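Local coordinates for protein prolyl-tRNA synthetase (Naegleria fowleri, PDB 6UYH) that probably activates proline with ATP and attaches it to its cognate tRNA, as a class II aminoacyl-tRNA synthetase, and binds the inhibitor halofuginone in its active site, at residues A[400-403]-A[404-408]; A[188-191]-A[192-195]. All coordinates share one frame; numbering follows the deposited sequence.

Interaction 1 (A[400-403]-A[404-408]); sequences KIHD and SMLNK. With EDO (1,2-ethanediol), chain Z; EDO (1,2-ethanediol), chain B.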
loop_
_atom_site.group_PDB
_atom_site.type_symbol
_atom_site.label_atom_id
_atom_site.label_comp_id
_atom_site.label_asym_id
_atom_site.label_seq_id
_atom_site.Cartn_x
_atom_site.Cartn_y
_atom_site.Cartn_z
ATOM N N LYS A 400 17.421 24.078 6.595
ATOM C CA LYS A 400 17.294 25.134 7.595
ATOM C C LYS A 400 15.839 25.306 8.021
ATOM O O LYS A 400 15.551 25.484 9.209
ATOM C CB LYS A 400 17.860 26.445 7.038
ATOM C CG LYS A 400 18.128 27.521 8.068
ATOM C CD LYS A 400 18.625 28.814 7.413
ATOM C CE LYS A 400 19.532 29.595 8.363
ATOM N NZ LYS A 400 19.138 31.032 8.521
ATOM N N ILE A 401 14.910 25.251 7.062
ATOM C CA ILE A 401 13.489 25.329 7.391
ATOM C C ILE A 401 13.085 24.149 8.266
ATOM O O ILE A 401 12.405 24.311 9.287
ATOM C CB ILE A 401 12.644 25.398 6.107
ATOM C CG1 ILE A 401 12.829 26.751 5.416
ATOM C CG2 ILE A 401 11.171 25.155 6.407
ATOM C CD1 ILE A 401 12.140 26.834 4.055
ATOM N N HIS A 402 13.509 22.941 7.884
ATOM C CA HIS A 402 13.200 21.770 8.699
ATOM C C HIS A 402 13.711 21.943 10.126
ATOM O O HIS A 402 12.980 21.706 11.097
ATOM C CB HIS A 402 13.802 20.505 8.087
ATOM C CG HIS A 402 13.744 19.335 9.017
ATOM N ND1 HIS A 402 12.727 18.405 8.971
ATOM C CD2 HIS A 402 14.529 18.986 10.065
ATOM C CE1 HIS A 402 12.908 17.515 9.932
ATOM N NE2 HIS A 402 13.988 17.848 10.615
ATOM N N ASP A 403 14.980 22.329 10.271
ATOM C CA ASP A 403 15.556 22.479 11.604
ATOM C C ASP A 403 14.798 23.514 12.428
ATOM O O ASP A 403 14.550 23.300 13.620
ATOM C CB ASP A 403 17.035 22.856 11.494
ATOM C CG ASP A 403 17.874 21.747 10.877
ATOM O OD1 ASP A 403 17.368 20.613 10.747
ATOM O OD2 ASP A 403 19.038 22.008 10.519
ATOM N N SER A 404 14.418 24.635 11.810
ATOM C CA SER A 404 13.716 25.688 12.540
ATOM C C SER A 404 12.348 25.211 13.012
ATOM O O SER A 404 11.935 25.503 14.142
ATOM C CB SER A 404 13.561 26.930 11.660
ATOM O OG SER A 404 14.814 27.504 11.313
ATOM N N MET A 405 11.623 24.500 12.142
ATOM C CA MET A 405 10.312 23.972 12.503
ATOM C C MET A 405 10.418 23.023 13.686
ATOM O O MET A 405 9.622 23.097 14.631
ATOM C CB MET A 405 9.679 23.274 11.289
ATOM C CG MET A 405 9.292 24.238 10.166
ATOM S SD MET A 405 8.685 23.403 8.686
ATOM C CE MET A 405 7.263 22.514 9.338
ATOM N N LEU A 406 11.403 22.121 13.653
ATOM C CA LEU A 406 11.578 21.172 14.750
ATOM C C LEU A 406 12.033 21.877 16.025
ATOM O O LEU A 406 11.542 21.580 17.121
ATOM C CB LEU A 406 12.576 20.088 14.337
ATOM C CG LEU A 406 13.003 19.088 15.409
ATOM C CD1 LEU A 406 11.782 18.331 15.889
ATOM C CD2 LEU A 406 14.083 18.130 14.865
ATOM N N ASN A 407 12.961 22.824 15.896
ATOM C CA ASN A 407 13.471 23.528 17.067
ATOM C C ASN A 407 12.389 24.369 17.731
ATOM O O ASN A 407 12.305 24.418 18.962
ATOM C CB ASN A 407 14.653 24.408 16.668
ATOM C CG ASN A 407 15.893 23.602 16.347
ATOM O OD1 ASN A 407 16.047 22.473 16.813
ATOM N ND2 ASN A 407 16.796 24.186 15.562
ATOM N N LYS A 408 11.567 25.053 16.930
ATOM C CA LYS A 408 10.479 25.853 17.484
ATOM C C LYS A 408 9.492 24.979 18.248
ATOM O O LYS A 408 9.069 25.326 19.358
ATOM C CB LYS A 408 9.767 26.608 16.361
ATOM C CG LYS A 408 8.562 27.436 16.809
ATOM C CD LYS A 408 7.893 28.145 15.621
ATOM C CE LYS A 408 6.757 29.054 16.093
ATOM N NZ LYS A 408 6.001 29.724 14.994
HETATM C C1 EDO Z . 16.570 28.809 14.342
HETATM O O1 EDO Z . 15.433 28.911 13.479
HETATM C C2 EDO Z . 16.546 27.467 15.058
HETATM O O2 EDO Z . 17.122 26.465 14.214
HETATM C C1 EDO B . 18.021 32.294 5.037
HETATM O O1 EDO B . 19.038 32.954 5.798
HETATM C C2 EDO B . 16.650 32.667 5.590
HETATM O O2 EDO B . 16.590 32.244 6.955
HETATM O O HOH W 1 16.727 29.860 10.304
#

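Interaction 2 (A[188-191]-A[192-195]); sequences LELY and KRVY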
loop_
_atom_site.group_PDB
_atom_site.type_symbol
_atom_site.label_atom_id
_atom_site.label_comp_id
_atom_site.label_asym_id
_atom_site.label_seq_id
_atom_site.Cartn_x
_atom_site.Cartn_y
_atom_site.Cartn_z
ATOM N N LEU A 188 11.436 1.919 18.409
ATOM C CA LEU A 188 11.032 3.169 19.052
ATOM C C LEU A 188 11.885 4.340 18.566
ATOM O O LEU A 188 11.374 5.446 18.346
ATOM C CB LEU A 188 11.126 3.037 20.576
ATOM C CG LEU A 188 10.468 4.195 21.345
ATOM C CD1 LEU A 188 8.955 4.134 21.217
ATOM C CD2 LEU A 188 10.901 4.196 22.806
ATOM N N GLU A 189 13.189 4.112 18.394
ATOM C CA GLU A 189 14.050 5.146 17.832
ATOM C C GLU A 189 13.668 5.463 16.385
ATOM O O GLU A 189 13.720 6.624 15.969
ATOM C CB GLU A 189 15.511 4.716 17.935
ATOM C CG GLU A 189 16.499 5.561 17.137
ATOM C CD GLU A 189 16.649 6.992 17.648
ATOM O OE1 GLU A 189 16.118 7.328 18.731
ATOM O OE2 GLU A 189 17.326 7.788 16.968
ATOM N N LEU A 190 13.264 4.456 15.603
ATOM C CA LEU A 190 12.820 4.740 14.241
ATOM C C LEU A 190 11.559 5.591 14.237
ATOM O O LEU A 190 11.398 6.459 13.376
ATOM C CB LEU A 190 12.582 3.450 13.455
ATOM C CG LEU A 190 13.812 2.651 13.029
ATOM C CD1 LEU A 190 13.374 1.487 12.140
ATOM C CD2 LEU A 190 14.815 3.541 12.286
ATOM N N TYR A 191 10.647 5.353 15.187
ATOM C CA TYR A 191 9.473 6.211 15.287
ATOM C C TYR A 191 9.871 7.635 15.664
ATOM O O TYR A 191 9.310 8.603 15.136
ATOM C CB TYR A 191 8.484 5.647 16.311
ATOM C CG TYR A 191 7.808 4.370 15.892
ATOM C CD1 TYR A 191 7.772 3.971 14.553
ATOM C CD2 TYR A 191 7.185 3.559 16.840
ATOM C CE1 TYR A 191 7.145 2.801 14.181
ATOM C CE2 TYR A 191 6.554 2.399 16.479
ATOM C CZ TYR A 191 6.531 2.017 15.154
ATOM O OH TYR A 191 5.886 0.846 14.813
ATOM N N LYS A 192 10.831 7.785 16.581
ATOM C CA LYS A 192 11.345 9.120 16.872
ATOM C C LYS A 192 11.908 9.771 15.607
ATOM O O LYS A 192 11.677 10.957 15.353
ATOM C CB LYS A 192 12.408 9.041 17.972
ATOM C CG LYS A 192 13.178 10.337 18.249
ATOM C CD LYS A 192 14.473 10.365 17.460
ATOM C CE LYS A 192 15.519 11.266 18.088
ATOM N NZ LYS A 192 16.803 11.067 17.360
ATOM N N ARG A 193 12.638 9.003 14.790
ATOM C CA ARG A 193 13.209 9.578 13.573
ATOM C C ARG A 193 12.132 9.961 12.560
ATOM O O ARG A 193 12.276 10.968 11.857
ATOM C CB ARG A 193 14.213 8.610 12.953
ATOM C CG ARG A 193 15.415 8.356 13.859
ATOM C CD ARG A 193 16.424 7.455 13.169
ATOM N NE ARG A 193 16.916 8.074 11.946
ATOM C CZ ARG A 193 17.437 7.403 10.925
ATOM N NH1 ARG A 193 17.547 6.080 10.979
ATOM N NH2 ARG A 193 17.845 8.057 9.849
ATOM N N VAL A 194 11.061 9.170 12.443
ATOM C CA VAL A 194 9.964 9.568 11.557
ATOM C C VAL A 194 9.423 10.927 11.976
ATOM O O VAL A 194 9.319 11.853 11.167
ATOM C CB VAL A 194 8.839 8.515 11.547
ATOM C CG1 VAL A 194 7.589 9.082 10.812
ATOM C CG2 VAL A 194 9.305 7.209 10.877
ATOM N N TYR A 195 9.072 11.069 13.253
ATOM C CA TYR A 195 8.503 12.334 13.698
ATOM C C TYR A 195 9.503 13.476 13.542
ATOM O O TYR A 195 9.173 14.527 12.981
ATOM C CB TYR A 195 8.030 12.213 15.139
ATOM C CG TYR A 195 6.643 11.647 15.242
ATOM C CD1 TYR A 195 6.425 10.329 15.643
ATOM C CD2 TYR A 195 5.538 12.426 14.897
ATOM C CE1 TYR A 195 5.132 9.818 15.735
ATOM C CE2 TYR A 195 4.255 11.925 14.977
ATOM C CZ TYR A 195 4.054 10.624 15.399
ATOM O OH TYR A 195 2.764 10.142 15.471
HETATM O O HOH W 2 17.766 9.417 19.817
#

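Interaction 1 (A[400-403]-A[404-408])
I401 and M405, one helical turn apart, run side by side in the same direction, and their meeting shows how i to i+4 spacing brings two apolar groups together. The turn itself is held by backbone bonds, N of M405 to O of I401 and N of L406 to O of H402. The branch methyl CG2 of I401, rather than its longer CG1 arm, does the touching, lying 3.8 Å from SD of M405. M405 sets out with CG beside its own backbone N (chi1 -68°), which carries CG over the preceding turn to 3.2 Å from O of I401; the bend at chi3 then turns CE aside from that chain. One residue further on, the imidazole of H402 and CD2 of L406 approach obliquely, with NE2 of H402 and CD2 of L406 4.3 Å apart.

The solvent-facing side is polar. OG of S404 sits 3.0 Å from O of K400 and is hydrogen-bonded to an ethanediol, probably from the crystallisation liquor. The other hydroxyl of that molecule accepts a bond from ND2 of N407 (2.7 Å, N-H...O angle 150°), so the diol bridges two side chains. A water joins OG of S404 to NZ of K400, weakly on the lysine side.

All of this belongs to helix 391-415. R375, ending strand 370-375, touches K400 and I401, and its NH2 donates a hydrogen bond to OG of S404, while D377 in the following loop packs on S404 and M405. H402 instead meets the loops holding A200 and R294.

Interaction 2 (A[188-191]-A[192-195])
K192 and E189 lie alongside each other on helix 177-198, pointing the same way, an i to i+3 pair that can be followed atom by atom up the lysine. CB of K192 starts over the previous turn, 3.4 Å from O of E189. CG leaves beside the carbonyl carbon (chi1 172°), and the chain then bends at chi2 (-94°), a turn that lays its end along the glutamate. CD is the first methylene to meet the carboxylate, 3.7 Å from OE1 of E189, and CE follows at a slightly greater distance. At the tip, NZ forms a salt bridge with OE2 of E189 at 3.3 Å, a weak hydrogen bond; a water accepts from NZ and donates to OE1, closing a second path between the two groups.

The same carboxylate also lies near the next residue. R193 crosses E189 obliquely, its CG 3.7 Å from OE2 of E189, yet the guanidinium is not in contact with that oxygen and pairs instead with E197, one turn on. CD2 of L190 approaches that guanidinium at an angle, 4.0 Å from NH1 of R193. On the buried side, CD1 of Y195 brings its ring edge to O of Y191, while the phenol hydroxyls bond away from the helix, Y191 to Q168 and Y195 to the carbonyl of G236, a residue of the nucleotide pocket.

K205 forms a further salt bridge with OE1 of E189, so the carboxylate serves two lysines through different oxygens. Such a setting would probably stabilise its ionised form, and the long, weak K192 bond suggests that K205 is its stronger partner.

In the fold
From the N terminus, helix 177-198 comes first and holds interaction 2; interaction 1 follows some two hundred residues later on helix 391-415. Each lies within a single helix and closes no more than helical turns, so the two stand in series and neither nests in nor crosses the other. The centres of interactions 1 and 2 are about 17 Å apart, and the two do not touch. Segment 188-195 joins helix 49-67 to strands 219-227 and 261-272 of the catalytic core, near the bound nucleotide analogue and halofuginone. Segment 400-408 packs against the end of strand 370-375, a strand of the anticodon-binding domain, and through H402 reaches A200, just beyond helix 177-198.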